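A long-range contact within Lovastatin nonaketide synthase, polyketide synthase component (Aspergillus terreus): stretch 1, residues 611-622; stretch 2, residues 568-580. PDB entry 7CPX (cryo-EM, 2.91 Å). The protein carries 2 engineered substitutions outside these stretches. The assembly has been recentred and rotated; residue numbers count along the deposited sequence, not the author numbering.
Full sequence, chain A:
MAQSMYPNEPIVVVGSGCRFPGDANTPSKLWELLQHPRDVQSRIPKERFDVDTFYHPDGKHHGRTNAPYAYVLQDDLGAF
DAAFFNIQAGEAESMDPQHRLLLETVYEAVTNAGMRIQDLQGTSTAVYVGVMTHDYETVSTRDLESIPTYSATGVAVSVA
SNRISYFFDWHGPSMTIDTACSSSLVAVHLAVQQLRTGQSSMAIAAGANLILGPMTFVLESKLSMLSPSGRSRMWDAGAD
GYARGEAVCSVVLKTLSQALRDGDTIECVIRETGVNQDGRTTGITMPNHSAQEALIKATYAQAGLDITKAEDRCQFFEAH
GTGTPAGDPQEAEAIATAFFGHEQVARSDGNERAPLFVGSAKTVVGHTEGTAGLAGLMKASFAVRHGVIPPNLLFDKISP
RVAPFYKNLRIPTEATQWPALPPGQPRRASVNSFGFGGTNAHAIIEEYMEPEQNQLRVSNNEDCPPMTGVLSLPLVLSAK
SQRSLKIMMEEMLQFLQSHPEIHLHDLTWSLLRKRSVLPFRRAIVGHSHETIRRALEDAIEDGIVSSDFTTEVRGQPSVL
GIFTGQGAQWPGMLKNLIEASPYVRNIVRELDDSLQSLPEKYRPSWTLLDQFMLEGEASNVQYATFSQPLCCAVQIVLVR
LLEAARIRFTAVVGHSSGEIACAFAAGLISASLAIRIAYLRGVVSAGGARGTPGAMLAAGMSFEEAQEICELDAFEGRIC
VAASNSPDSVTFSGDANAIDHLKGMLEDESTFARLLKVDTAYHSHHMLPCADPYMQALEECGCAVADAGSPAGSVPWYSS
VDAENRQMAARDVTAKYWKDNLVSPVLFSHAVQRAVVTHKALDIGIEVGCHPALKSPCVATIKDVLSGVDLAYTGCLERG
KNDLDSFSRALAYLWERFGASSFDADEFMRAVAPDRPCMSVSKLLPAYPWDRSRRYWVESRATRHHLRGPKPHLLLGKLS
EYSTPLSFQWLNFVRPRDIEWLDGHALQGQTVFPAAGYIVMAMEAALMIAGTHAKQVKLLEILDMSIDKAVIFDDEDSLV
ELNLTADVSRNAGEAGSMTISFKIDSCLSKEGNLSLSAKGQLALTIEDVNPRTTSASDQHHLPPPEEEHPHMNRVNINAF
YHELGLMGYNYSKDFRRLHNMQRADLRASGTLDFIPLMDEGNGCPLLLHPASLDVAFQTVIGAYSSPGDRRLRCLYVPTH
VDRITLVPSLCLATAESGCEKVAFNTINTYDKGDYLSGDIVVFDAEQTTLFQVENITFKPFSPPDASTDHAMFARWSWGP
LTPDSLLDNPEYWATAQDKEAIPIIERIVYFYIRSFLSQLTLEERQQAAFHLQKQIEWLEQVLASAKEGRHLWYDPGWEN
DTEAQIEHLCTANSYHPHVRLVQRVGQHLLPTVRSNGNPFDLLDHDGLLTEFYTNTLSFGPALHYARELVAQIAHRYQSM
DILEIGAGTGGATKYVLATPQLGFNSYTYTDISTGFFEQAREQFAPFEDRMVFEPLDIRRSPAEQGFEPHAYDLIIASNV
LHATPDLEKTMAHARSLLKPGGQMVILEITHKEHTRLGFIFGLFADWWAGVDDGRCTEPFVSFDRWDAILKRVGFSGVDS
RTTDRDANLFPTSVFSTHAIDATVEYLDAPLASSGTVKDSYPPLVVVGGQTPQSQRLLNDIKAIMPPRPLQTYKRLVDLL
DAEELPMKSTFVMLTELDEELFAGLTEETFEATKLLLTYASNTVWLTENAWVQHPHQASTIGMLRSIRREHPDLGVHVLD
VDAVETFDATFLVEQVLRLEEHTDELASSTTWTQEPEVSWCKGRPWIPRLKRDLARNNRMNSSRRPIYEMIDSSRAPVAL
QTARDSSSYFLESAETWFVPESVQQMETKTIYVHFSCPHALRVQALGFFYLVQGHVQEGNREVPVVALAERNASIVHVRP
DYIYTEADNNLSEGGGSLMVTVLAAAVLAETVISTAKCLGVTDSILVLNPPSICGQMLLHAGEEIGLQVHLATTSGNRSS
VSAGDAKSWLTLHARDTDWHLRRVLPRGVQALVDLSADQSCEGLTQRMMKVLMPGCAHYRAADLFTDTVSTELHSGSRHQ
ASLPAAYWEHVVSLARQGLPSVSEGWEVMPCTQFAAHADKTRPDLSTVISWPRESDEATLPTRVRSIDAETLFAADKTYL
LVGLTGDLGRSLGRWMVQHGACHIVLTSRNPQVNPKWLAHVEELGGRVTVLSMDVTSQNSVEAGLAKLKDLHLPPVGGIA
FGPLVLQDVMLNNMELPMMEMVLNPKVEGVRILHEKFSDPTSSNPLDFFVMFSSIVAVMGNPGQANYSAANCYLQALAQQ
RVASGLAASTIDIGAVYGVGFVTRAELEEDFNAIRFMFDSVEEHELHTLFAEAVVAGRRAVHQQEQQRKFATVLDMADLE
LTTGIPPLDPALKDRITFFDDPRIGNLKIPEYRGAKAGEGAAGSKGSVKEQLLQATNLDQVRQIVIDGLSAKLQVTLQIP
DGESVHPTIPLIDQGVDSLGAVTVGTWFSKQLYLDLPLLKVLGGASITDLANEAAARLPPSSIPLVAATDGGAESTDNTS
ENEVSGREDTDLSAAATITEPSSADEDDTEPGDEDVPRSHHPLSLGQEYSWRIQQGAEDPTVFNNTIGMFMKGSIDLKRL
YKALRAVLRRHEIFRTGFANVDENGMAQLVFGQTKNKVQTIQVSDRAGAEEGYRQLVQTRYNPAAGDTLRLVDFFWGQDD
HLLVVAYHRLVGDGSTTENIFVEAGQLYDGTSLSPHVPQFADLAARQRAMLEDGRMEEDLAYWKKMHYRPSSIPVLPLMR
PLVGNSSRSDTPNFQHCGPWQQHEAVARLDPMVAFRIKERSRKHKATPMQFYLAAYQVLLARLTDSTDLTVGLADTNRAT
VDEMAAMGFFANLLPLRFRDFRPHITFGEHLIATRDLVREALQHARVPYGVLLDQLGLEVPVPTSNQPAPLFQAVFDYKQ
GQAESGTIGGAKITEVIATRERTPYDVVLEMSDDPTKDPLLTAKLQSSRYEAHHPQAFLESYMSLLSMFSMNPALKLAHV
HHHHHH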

# COMPACT_ATOMS: atom_id res chain seq x y z
N GLN A 611 54.17 -71.34 -25.61
CA GLN A 611 53.88 -72.01 -26.87
C GLN A 611 52.42 -71.82 -27.28
O GLN A 611 52.12 -71.69 -28.47
CB GLN A 611 54.20 -73.50 -26.75
CG GLN A 611 55.68 -73.80 -26.54
CD GLN A 611 55.94 -75.27 -26.25
OE1 GLN A 611 55.02 -76.08 -26.24
NE2 GLN A 611 57.20 -75.61 -26.01
N PHE A 612 51.52 -71.80 -26.31
CA PHE A 612 50.09 -71.66 -26.57
C PHE A 612 49.50 -70.36 -26.05
O PHE A 612 48.55 -69.85 -26.66
CB PHE A 612 49.31 -72.84 -25.97
CG PHE A 612 49.58 -74.15 -26.66
CD1 PHE A 612 48.83 -74.53 -27.76
CD2 PHE A 612 50.57 -75.00 -26.21
CE1 PHE A 612 49.07 -75.73 -28.40
CE2 PHE A 612 50.82 -76.20 -26.84
CZ PHE A 612 50.06 -76.56 -27.94
N MET A 613 50.01 -69.81 -24.95
CA MET A 613 49.56 -68.52 -24.45
C MET A 613 50.31 -67.39 -25.18
O MET A 613 51.02 -66.58 -24.59
CB MET A 613 49.77 -68.43 -22.94
CG MET A 613 48.87 -69.35 -22.14
SD MET A 613 48.95 -69.01 -20.37
CE MET A 613 47.67 -70.09 -19.75
N LEU A 614 50.12 -67.36 -26.49
CA LEU A 614 50.81 -66.43 -27.37
C LEU A 614 49.79 -65.62 -28.15
O LEU A 614 48.80 -66.16 -28.66
CB LEU A 614 51.73 -67.17 -28.34
CG LEU A 614 52.81 -68.05 -27.69
CD1 LEU A 614 53.55 -68.85 -28.75
CD2 LEU A 614 53.77 -67.20 -26.88
N GLU A 615 50.03 -64.31 -28.25
CA GLU A 615 49.17 -63.45 -29.04
C GLU A 615 49.35 -63.74 -30.53
O GLU A 615 50.43 -64.11 -30.99
CB GLU A 615 49.47 -61.98 -28.75
CG GLU A 615 49.21 -61.56 -27.32
CD GLU A 615 49.44 -60.08 -27.09
OE1 GLU A 615 50.08 -59.44 -27.95
OE2 GLU A 615 48.99 -59.56 -26.05
N GLY A 616 48.27 -63.55 -31.28
CA GLY A 616 48.30 -63.82 -32.72
C GLY A 616 48.07 -65.27 -33.09
O GLY A 616 47.27 -65.56 -33.98
N GLU A 617 48.76 -66.20 -32.41
CA GLU A 617 48.56 -67.61 -32.69
C GLU A 617 47.17 -68.06 -32.23
O GLU A 617 46.36 -68.54 -33.03
CB GLU A 617 49.65 -68.44 -32.01
CG GLU A 617 51.06 -68.04 -32.40
CD GLU A 617 52.10 -69.04 -31.95
OE1 GLU A 617 51.72 -70.03 -31.29
OE2 GLU A 617 53.29 -68.85 -32.26
N ALA A 618 46.89 -67.92 -30.93
CA ALA A 618 45.60 -68.31 -30.37
C ALA A 618 45.27 -69.76 -30.73
O ALA A 618 44.13 -70.09 -31.07
CB ALA A 618 44.50 -67.36 -30.83
N SER A 619 46.27 -70.63 -30.65
CA SER A 619 46.08 -72.03 -31.00
C SER A 619 45.11 -72.70 -30.04
O SER A 619 45.09 -72.42 -28.83
CB SER A 619 47.42 -72.77 -30.98
OG SER A 619 47.88 -73.01 -32.30
N ASN A 620 44.29 -73.59 -30.59
CA ASN A 620 43.37 -74.37 -29.77
C ASN A 620 44.15 -75.24 -28.79
O ASN A 620 45.18 -75.82 -29.14
CB ASN A 620 42.48 -75.24 -30.65
CG ASN A 620 41.62 -76.20 -29.84
OD1 ASN A 620 41.18 -75.87 -28.74
ND2 ASN A 620 41.39 -77.39 -30.39
N VAL A 621 43.66 -75.32 -27.56
CA VAL A 621 44.29 -76.10 -26.50
C VAL A 621 43.22 -77.02 -25.92
O VAL A 621 42.49 -76.66 -24.99
CB VAL A 621 44.91 -75.22 -25.40
CG1 VAL A 621 45.79 -76.06 -24.49
CG2 VAL A 621 45.70 -74.08 -26.03
N GLN A 622 43.12 -78.23 -26.48
CA GLN A 622 42.27 -79.28 -25.93
C GLN A 622 43.06 -80.46 -25.40
O GLN A 622 42.48 -81.30 -24.70
CB GLN A 622 41.29 -79.79 -27.00
CG GLN A 622 40.18 -78.81 -27.34
CD GLN A 622 39.29 -79.31 -28.46
OE1 GLN A 622 39.77 -79.66 -29.54
NE2 GLN A 622 37.99 -79.36 -28.22
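Stretch 2 (568-580) AQWPGMLKNLIEA

Stretch 2 runs antiparallel to stretch 1, though not residue for residue: Asn-620 lies beside Pro-571 (CA to CA 4.8 Å), Ala-618 beside Gly-572 (CA to CA 4.3 Å) and Met-613 beside Lys-575 (CA to CA 4.8 Å). Stretch 1 contains no regular helix or strand. Stretch 2 begins as an extended segment, with Gln-569, Trp-570 and Pro-571 at psi values of 134°, 155° and 143°, then bends through a type II beta turn from Gly-572 to Lys-575 and enters a short helix, 575-578, with Leu-574 at the N-cap position. Together the two stretches bury 705 Å², and no backbone-to-backbone hydrogen bond joins them.

The polar link at the start of stretch 2 comes from Gln-569. Its CA-to-CB bond points toward stretch 1, and with chi1 at 77° (p) and chi2 at -61° (m) the amide Gln-569 NE2 donates to the backbone carbonyl Val-621 O at 2.8 Å and a nearly straight 166°. NE2 thus has an acceptor for one of its hydrogens, and OE1 is hydrogen-bonded to a residue just outside the stretches. Nearby, Asn-620 turns its CB away from stretch 2 and uses ND2 within its own stretch, Asn-620 ND2 donating to Gln-622 OE1 at 2.9 Å.

Where the backbones come closest, the packing is by van der Waals contact. Pro-571 CB sits 3.6 Å from Ala-618 O and 3.7 Å from Ser-619 O. Gly-572, at phi 61° and psi 43°, fits where a side chain would be crowded: an ideal CB on Gly-572 would stand 3.3 Å from Ala-618 CA and 3.2 Å from Lys-575 CD. Its carbonyl is used within the turn region, as Lys-575 NZ donates to Gly-572 O at 3.2 Å. The lysine thus starts toward stretch 1, Lys-575 CB lying 3.9 Å from Leu-614 C, but its end leads away, and the amine finds its acceptor in its own stretch.

Met-613 provides the apolar centre of the contact, with 111 Å² covered by stretch 2. Extended at chi2 and chi3 (both t), the side chain places Met-613 SD 3.8 Å from Leu-574 CB and 3.4 Å from Ile-578 CD1, while Met-613 CG lies 3.2 Å from Met-573 O. The helix therefore presents Ile-578 to the sulfur one turn after Leu-574, and the same spacing appears in the backbone, where Ile-578 N donates to Leu-574 O at 2.7 Å.

At the helix, Glu-615 reaches across with its carboxylate. Asn-576 ND2 donates to Glu-615 OE2 at 3.3 Å and 152°, a weak hydrogen bond; Asn-576 OD1 is satisfied elsewhere in the structure. Glu-615 OE2 also lies 3.3 Å from Lys-575 O, but both are acceptors and no bond forms between them. Lys-575 O instead accepts from Glu-579 N at 3.2 Å. Glu-579 also approaches with its side chain, Glu-579 CB lying 3.2 Å from Glu-615 OE2, while its own OE1 is hydrogen-bonded elsewhere in the structure.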

# COMPACT_ATOMS: atom_id res chain seq x y z
N ALA A 568 36.48 -76.43 -20.41
CA ALA A 568 36.04 -75.04 -20.50
C ALA A 568 37.15 -74.09 -20.93
O ALA A 568 36.86 -72.93 -21.22
CB ALA A 568 35.48 -74.57 -19.15
N GLN A 569 38.39 -74.55 -20.98
CA GLN A 569 39.50 -73.68 -21.36
C GLN A 569 39.31 -73.18 -22.79
O GLN A 569 38.99 -73.96 -23.69
CB GLN A 569 40.83 -74.41 -21.21
CG GLN A 569 41.16 -75.41 -22.32
CD GLN A 569 40.16 -76.54 -22.42
OE1 GLN A 569 39.25 -76.65 -21.60
NE2 GLN A 569 40.32 -77.38 -23.43
N TRP A 570 39.52 -71.89 -22.99
CA TRP A 570 39.39 -71.25 -24.28
C TRP A 570 40.75 -71.07 -24.92
O TRP A 570 41.77 -71.02 -24.23
CB TRP A 570 38.69 -69.89 -24.13
CG TRP A 570 37.50 -69.93 -23.22
CD1 TRP A 570 37.30 -69.15 -22.12
CD2 TRP A 570 36.36 -70.79 -23.33
NE1 TRP A 570 36.09 -69.47 -21.53
CE2 TRP A 570 35.50 -70.47 -22.26
CE3 TRP A 570 35.98 -71.79 -24.23
CZ2 TRP A 570 34.28 -71.12 -22.06
CZ3 TRP A 570 34.77 -72.43 -24.03
CH2 TRP A 570 33.94 -72.10 -22.95
N PRO A 571 40.81 -70.98 -26.25
CA PRO A 571 42.11 -70.78 -26.90
C PRO A 571 42.73 -69.44 -26.53
O PRO A 571 42.04 -68.43 -26.37
CB PRO A 571 41.77 -70.84 -28.40
CG PRO A 571 40.33 -70.48 -28.47
CD PRO A 571 39.71 -71.02 -27.22
N GLY A 572 44.05 -69.44 -26.38
CA GLY A 572 44.79 -68.21 -26.16
C GLY A 572 44.40 -67.47 -24.90
O GLY A 572 44.26 -66.24 -24.92
N MET A 573 44.22 -68.18 -23.79
CA MET A 573 43.93 -67.53 -22.52
C MET A 573 45.20 -66.94 -21.93
O MET A 573 46.30 -67.49 -22.07
CB MET A 573 43.31 -68.52 -21.54
CG MET A 573 41.97 -69.09 -21.99
SD MET A 573 40.53 -68.17 -21.41
CE MET A 573 40.60 -66.71 -22.44
N LEU A 574 45.05 -65.79 -21.26
CA LEU A 574 46.13 -65.02 -20.64
C LEU A 574 47.11 -64.46 -21.66
O LEU A 574 48.14 -63.90 -21.25
CB LEU A 574 46.93 -65.84 -19.62
CG LEU A 574 46.20 -66.37 -18.38
CD1 LEU A 574 47.22 -66.95 -17.41
CD2 LEU A 574 45.37 -65.29 -17.71
N LYS A 575 46.84 -64.58 -22.96
CA LYS A 575 47.79 -64.08 -23.95
C LYS A 575 47.99 -62.57 -23.80
O LYS A 575 49.11 -62.07 -23.87
CB LYS A 575 47.30 -64.43 -25.36
CG LYS A 575 45.98 -63.78 -25.75
CD LYS A 575 45.52 -64.25 -27.12
CE LYS A 575 44.26 -63.52 -27.56
NZ LYS A 575 43.12 -63.77 -26.64
N ASN A 576 46.90 -61.84 -23.59
CA ASN A 576 47.01 -60.39 -23.43
C ASN A 576 47.53 -60.03 -22.04
O ASN A 576 48.35 -59.11 -21.90
CB ASN A 576 45.65 -59.73 -23.68
CG ASN A 576 45.01 -60.19 -24.97
OD1 ASN A 576 43.91 -60.75 -24.96
ND2 ASN A 576 45.69 -59.97 -26.08
N LEU A 577 47.09 -60.75 -21.01
CA LEU A 577 47.58 -60.49 -19.66
C LEU A 577 49.08 -60.72 -19.56
O LEU A 577 49.81 -59.92 -18.98
CB LEU A 577 46.84 -61.37 -18.65
CG LEU A 577 45.52 -60.82 -18.10
CD1 LEU A 577 44.72 -61.93 -17.42
CD2 LEU A 577 45.78 -59.69 -17.12
N ILE A 578 49.56 -61.83 -20.13
CA ILE A 578 50.98 -62.14 -20.07
C ILE A 578 51.79 -61.11 -20.84
O ILE A 578 52.85 -60.67 -20.38
CB ILE A 578 51.23 -63.56 -20.60
CG1 ILE A 578 50.61 -64.59 -19.64
CG2 ILE A 578 52.73 -63.81 -20.77
CD1 ILE A 578 50.60 -66.01 -20.17
N GLU A 579 51.31 -60.70 -22.01
CA GLU A 579 52.03 -59.78 -22.88
C GLU A 579 51.73 -58.32 -22.58
O GLU A 579 52.18 -57.45 -23.33
CB GLU A 579 51.70 -60.09 -24.34
CG GLU A 579 52.20 -61.44 -24.82
CD GLU A 579 53.72 -61.54 -24.84
OE1 GLU A 579 54.38 -60.49 -24.66
OE2 GLU A 579 54.24 -62.65 -25.04
N ALA A 580 50.99 -58.03 -21.51
CA ALA A 580 50.68 -56.66 -21.13
C ALA A 580 50.97 -56.34 -19.67
O ALA A 580 50.98 -55.15 -19.32
CB ALA A 580 49.21 -56.34 -21.42